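Local coordinates for protein putative methyltransferase (Emericella variicolor, PDB 7DMB) that probably transfers methyl groups from S-adenosyl-L-methionine as a trans-acting partner of a polyketide synthase in calbistrin biosynthesis, and binds S-adenosyl-L-homocysteine, at residues 132-136 / 137-141; 159-162 / 163-167. One frame throughout, in Å; residues are numbered along the deposited sequence.

Contact 1. Residues 132-136 / 137-141; sequences ERVKD and TYLWP
A tight helix-to-helix connection, built from a type II beta turn over Val134 to Thr137 followed at once by a type I turn over Thr137 to Trp140, brings Val134, near the end of helix 120-134, against Thr137, Leu139 and Trp140 at the entrance to helix 140-157. Its hub is the carbonyl oxygen of Val134, which Thr137 grips twice. The backbone bond from Thr137 N to Val134 O is 3.1 Å long and comes from well above the carbonyl plane, 39° out of it. The hydroxyl makes the shorter bond, 2.6 Å from Thr137 OG1 to Val134 O, with its donor on the same face of that plane but tilted less. OG1 can do this because it lies between the backbone N and the carbonyl carbon of its own residue (chi1 73°), whereas CG2 is turned back along the peptide of Asp136. Thr137 OG1 also accepts from Leu139 N at 3.2 Å, a capping bond ahead of the second helix, so one side chain ties the end of one helix to the start of the next. Asp136, with positive phi, occupies the third position of the type II turn. The Val134 and Leu139 side chains cross at about a right angle, Val134 CG1 lying 4.0 Å from Leu139 CB, and Met61 of helix 56-79 touches both. The indole of Trp140 is directed away from its own backbone N (chi1 171°) and reaches Leu172 and Lys175 of helix 172-181. Trp140 CD1 passes obliquely by Lys135 CA at 4.4 Å. Val134 CG2 rests 3.9 Å from Trp140 CA.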
loop_
_atom_site.group_PDB
_atom_site.type_symbol
_atom_site.label_atom_id
_atom_site.label_comp_id
_atom_site.label_asym_id
_atom_site.label_seq_id
_atom_site.Cartn_x
_atom_site.Cartn_y
_atom_site.Cartn_z
ATOM N N GLU A 132 16.595 10.373 -15.126
ATOM C CA GLU A 132 16.803 11.792 -15.369
ATOM C C GLU A 132 15.488 12.490 -15.682
ATOM O O GLU A 132 15.257 13.621 -15.232
ATOM C CB GLU A 132 17.807 11.986 -16.510
ATOM C CG GLU A 132 18.520 13.319 -16.498
ATOM C CD GLU A 132 17.589 14.502 -16.756
ATOM O OE1 GLU A 132 16.701 14.397 -17.629
ATOM O OE2 GLU A 132 17.749 15.539 -16.080
ATOM N N ARG A 133 14.618 11.832 -16.455
ATOM C CA ARG A 133 13.319 12.405 -16.786
ATOM C C ARG A 133 12.477 12.746 -15.544
ATOM O O ARG A 133 11.780 13.768 -15.527
ATOM C CB ARG A 133 12.561 11.425 -17.684
ATOM C CG ARG A 133 11.647 12.060 -18.711
ATOM C CD ARG A 133 11.364 11.082 -19.842
ATOM N NE ARG A 133 10.488 9.978 -19.447
ATOM C CZ ARG A 133 9.282 9.761 -19.962
ATOM N NH1 ARG A 133 8.814 10.577 -20.897
ATOM N NH2 ARG A 133 8.553 8.732 -19.559
ATOM N N VAL A 134 12.519 11.903 -14.503
ATOM C CA VAL A 134 11.599 12.024 -13.377
ATOM C C VAL A 134 12.234 12.678 -12.160
ATOM O O VAL A 134 11.548 12.874 -11.137
ATOM C CB VAL A 134 11.005 10.658 -12.987
ATOM C CG1 VAL A 134 10.297 10.033 -14.165
ATOM C CG2 VAL A 134 12.090 9.733 -12.474
ATOM N N LYS A 135 13.517 13.007 -12.227
ATOM C CA LYS A 135 14.167 13.735 -11.150
ATOM C C LYS A 135 13.400 15.022 -10.843
ATOM O O LYS A 135 12.981 15.744 -11.752
ATOM C CB LYS A 135 15.615 14.045 -11.552
ATOM C CG LYS A 135 16.375 14.910 -10.578
ATOM C CD LYS A 135 17.855 14.997 -10.957
ATOM C CE LYS A 135 18.515 16.190 -10.259
ATOM N NZ LYS A 135 19.425 16.973 -11.151
ATOM N N ASP A 136 13.206 15.297 -9.551
ATOM C CA ASP A 136 12.503 16.487 -9.062
ATOM C C ASP A 136 11.011 16.463 -9.385
ATOM O O ASP A 136 10.359 17.514 -9.429
ATOM C CB ASP A 136 13.121 17.785 -9.603
ATOM C CG ASP A 136 14.588 17.948 -9.237
ATOM O OD1 ASP A 136 15.001 17.565 -8.121
ATOM O OD2 ASP A 136 15.332 18.487 -10.073
ATOM N N THR A 137 10.447 15.288 -9.620
ATOM C CA THR A 137 9.012 15.123 -9.763
ATOM C C THR A 137 8.539 14.086 -8.755
ATOM O O THR A 137 9.339 13.322 -8.196
ATOM C CB THR A 137 8.631 14.672 -11.178
ATOM O OG1 THR A 137 9.008 13.292 -11.351
ATOM C CG2 THR A 137 9.333 15.537 -12.245
ATOM N N TYR A 138 7.214 14.048 -8.556
ATOM C CA TYR A 138 6.599 13.051 -7.684
ATOM C C TYR A 138 6.886 11.614 -8.124
ATOM O O TYR A 138 6.758 10.700 -7.302
ATOM C CB TYR A 138 5.080 13.275 -7.609
ATOM C CG TYR A 138 4.299 12.899 -8.862
ATOM C CD1 TYR A 138 3.509 11.750 -8.905
ATOM C CD2 TYR A 138 4.333 13.706 -9.999
ATOM C CE1 TYR A 138 2.780 11.408 -10.050
ATOM C CE2 TYR A 138 3.612 13.370 -11.148
ATOM C CZ TYR A 138 2.840 12.224 -11.168
ATOM O OH TYR A 138 2.139 11.890 -12.319
ATOM N N LEU A 139 7.268 11.393 -9.390
ATOM C CA LEU A 139 7.557 10.062 -9.921
ATOM C C LEU A 139 8.974 9.592 -9.622
ATOM O O LEU A 139 9.296 8.438 -9.914
ATOM C CB LEU A 139 7.354 10.039 -11.438
ATOM C CG LEU A 139 5.924 10.113 -11.968
ATOM C CD1 LEU A 139 5.893 9.962 -13.492
ATOM C CD2 LEU A 139 5.067 9.036 -11.317
ATOM N N TRP A 140 9.823 10.457 -9.077
ATOM C CA TRP A 140 11.188 10.073 -8.729
ATOM C C TRP A 140 11.284 8.752 -7.974
ATOM O O TRP A 140 12.084 7.897 -8.384
ATOM C CB TRP A 140 11.834 11.208 -7.920
ATOM C CG TRP A 140 13.132 10.793 -7.356
ATOM C CD1 TRP A 140 14.297 10.600 -8.045
ATOM C CD2 TRP A 140 13.406 10.443 -5.997
ATOM N NE1 TRP A 140 15.287 10.183 -7.187
ATOM C CE2 TRP A 140 14.764 10.076 -5.926
ATOM C CE3 TRP A 140 12.642 10.435 -4.825
ATOM C CZ2 TRP A 140 15.371 9.698 -4.736
ATOM C CZ3 TRP A 140 13.248 10.062 -3.642
ATOM C CH2 TRP A 140 14.594 9.690 -3.606
ATOM N N PRO A 141 10.528 8.514 -6.887
ATOM C CA PRO A 141 10.721 7.272 -6.124
ATOM C C PRO A 141 10.304 6.017 -6.862
ATOM O O PRO A 141 10.900 4.957 -6.628
ATOM C CB PRO A 141 9.843 7.478 -4.879
ATOM C CG PRO A 141 8.770 8.413 -5.344
ATOM C CD PRO A 141 9.481 9.362 -6.281
#

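Contact 2. Residues 159-162 / 163-167; sequences GRVK and LVKVL
Val161 and Lys162 make the contacts with the first turn of helix 163-168, after Gly159 has closed the preceding helix. Gly159, with positive phi, is the C-prime residue of a Schellman motif in which Arg160 N bonds to Asp155 O and Gly159 N to Ile156 O. Arg160 follows, its guanidinium forming salt bridges with Asp155 and Glu158. Val161 then points its side chain at the new helix in an extended backbone conformation. Val161 CG1, placed between the backbone N and carbonyl carbon (chi1 74°), meets Val166 CG2 at 4.0 Å, and Val161 CG2 lies 3.8 Å from Lys165 CD. Both neighbours cross the valine at about a right angle, and Lys165 touches it with the middle of its chain while the ammonium end leads away. Lys162 takes the N-cap position and contributes through its backbone: Val166 N bonds to Lys162 O at 3.1 Å, nearly straight at 164°. Val166 CG2 also packs on that oxygen, 3.4 Å from Lys162 O. The Lys162 chain bends at chi2 and carries its amino end away from the helix. Leu163, the first helical residue, touches Leu326 and Leu327, and the side chain of Val164 lies about 9 Å from the bound S-adenosyl-L-homocysteine. A Schellman-closed helix, a short extended link and a new N-cap thus join two successive helices through a short loop.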
loop_
_atom_site.group_PDB
_atom_site.type_symbol
_atom_site.label_atom_id
_atom_site.label_comp_id
_atom_site.label_asym_id
_atom_site.label_seq_id
_atom_site.Cartn_x
_atom_site.Cartn_y
_atom_site.Cartn_z
ATOM N N GLY A 159 23.595 -10.917 1.325
ATOM C CA GLY A 159 23.553 -10.591 2.745
ATOM C C GLY A 159 24.504 -9.509 3.201
ATOM O O GLY A 159 24.849 -9.464 4.385
ATOM N N ARG A 160 24.939 -8.632 2.298
ATOM C CA ARG A 160 25.802 -7.515 2.659
ATOM C C ARG A 160 25.037 -6.219 2.896
ATOM O O ARG A 160 25.553 -5.334 3.581
ATOM C CB ARG A 160 26.862 -7.291 1.572
ATOM C CG ARG A 160 27.998 -8.332 1.589
ATOM C CD ARG A 160 29.144 -7.948 0.680
ATOM N NE ARG A 160 28.717 -7.927 -0.721
ATOM C CZ ARG A 160 28.629 -9.005 -1.501
ATOM N NH1 ARG A 160 28.933 -10.205 -1.021
ATOM N NH2 ARG A 160 28.233 -8.887 -2.762
ATOM N N VAL A 161 23.827 -6.080 2.359
ATOM C CA VAL A 161 23.025 -4.892 2.607
ATOM C C VAL A 161 21.558 -5.302 2.597
ATOM O O VAL A 161 21.154 -6.237 1.892
ATOM C CB VAL A 161 23.335 -3.756 1.587
ATOM C CG1 VAL A 161 22.751 -4.043 0.223
ATOM C CG2 VAL A 161 22.813 -2.399 2.100
ATOM N N LYS A 162 20.765 -4.616 3.421
ATOM C CA LYS A 162 19.332 -4.855 3.484
ATOM C C LYS A 162 18.619 -4.069 2.389
ATOM O O LYS A 162 19.032 -2.968 2.029
ATOM C CB LYS A 162 18.780 -4.449 4.854
ATOM C CG LYS A 162 19.459 -5.124 6.037
ATOM C CD LYS A 162 18.933 -6.543 6.231
ATOM C CE LYS A 162 19.601 -7.231 7.407
ATOM N NZ LYS A 162 19.023 -8.574 7.573
ATOM N N LEU A 163 17.536 -4.651 1.862
ATOM C CA LEU A 163 16.671 -3.930 0.927
ATOM C C LEU A 163 16.095 -2.658 1.550
ATOM O O LEU A 163 16.120 -1.593 0.931
ATOM C CB LEU A 163 15.529 -4.831 0.456
ATOM C CG LEU A 163 14.544 -4.182 -0.524
ATOM C CD1 LEU A 163 15.238 -3.818 -1.844
ATOM C CD2 LEU A 163 13.334 -5.066 -0.807
ATOM N N VAL A 164 15.525 -2.761 2.755
ATOM C CA VAL A 164 14.870 -1.606 3.371
ATOM C C VAL A 164 15.844 -0.448 3.507
ATOM O O VAL A 164 15.497 0.706 3.229
ATOM C CB VAL A 164 14.256 -1.981 4.737
ATOM C CG1 VAL A 164 13.670 -0.735 5.417
ATOM C CG2 VAL A 164 13.175 -3.030 4.570
ATOM N N LYS A 165 17.080 -0.740 3.929
ATOM C CA LYS A 165 18.102 0.300 4.006
ATOM C C LYS A 165 18.335 0.933 2.640
ATOM O O LYS A 165 18.392 2.163 2.510
ATOM C CB LYS A 165 19.408 -0.281 4.544
ATOM C CG LYS A 165 20.409 0.790 4.921
ATOM C CD LYS A 165 21.821 0.452 4.462
ATOM C CE LYS A 165 22.744 1.635 4.716
ATOM N NZ LYS A 165 24.125 1.198 5.060
ATOM N N VAL A 166 18.457 0.093 1.606
ATOM C CA VAL A 166 18.597 0.578 0.240
ATOM C C VAL A 166 17.453 1.522 -0.108
ATOM O O VAL A 166 17.667 2.597 -0.678
ATOM C CB VAL A 166 18.683 -0.612 -0.733
ATOM C CG1 VAL A 166 18.317 -0.180 -2.159
ATOM C CG2 VAL A 166 20.068 -1.228 -0.674
ATOM N N LEU A 167 16.227 1.163 0.268
ATOM C CA LEU A 167 15.090 1.998 -0.095
ATOM C C LEU A 167 14.922 3.206 0.822
ATOM O O LEU A 167 14.234 4.157 0.448
ATOM C CB LEU A 167 13.804 1.166 -0.112
ATOM C CG LEU A 167 13.794 -0.025 -1.086
ATOM C CD1 LEU A 167 12.416 -0.712 -1.147
ATOM C CD2 LEU A 167 14.231 0.417 -2.462
#

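Helix 140-157 joins the two contacts: contact 1 lies where the chain enters it, and contact 2 follows its far end and opens helix 163-168. Their centres are 22 Å apart, and they do not touch. Each is partly buried, about 20 Å from the chain centre to its own centre, combining buried aliphatic side chains with exposed polar ones. In contact 1 a side-chain hydroxyl provides the capping bond and doubles the hold on a carbonyl. Contact 2 relies on a backbone carbonyl at the N-cap, with valines and the aliphatic part of a lysine alongside. Contact 2 also lies closer to the bound S-adenosyl-L-homocysteine, about 9 Å from the Val164 side chain against about 14 Å from that of Trp140.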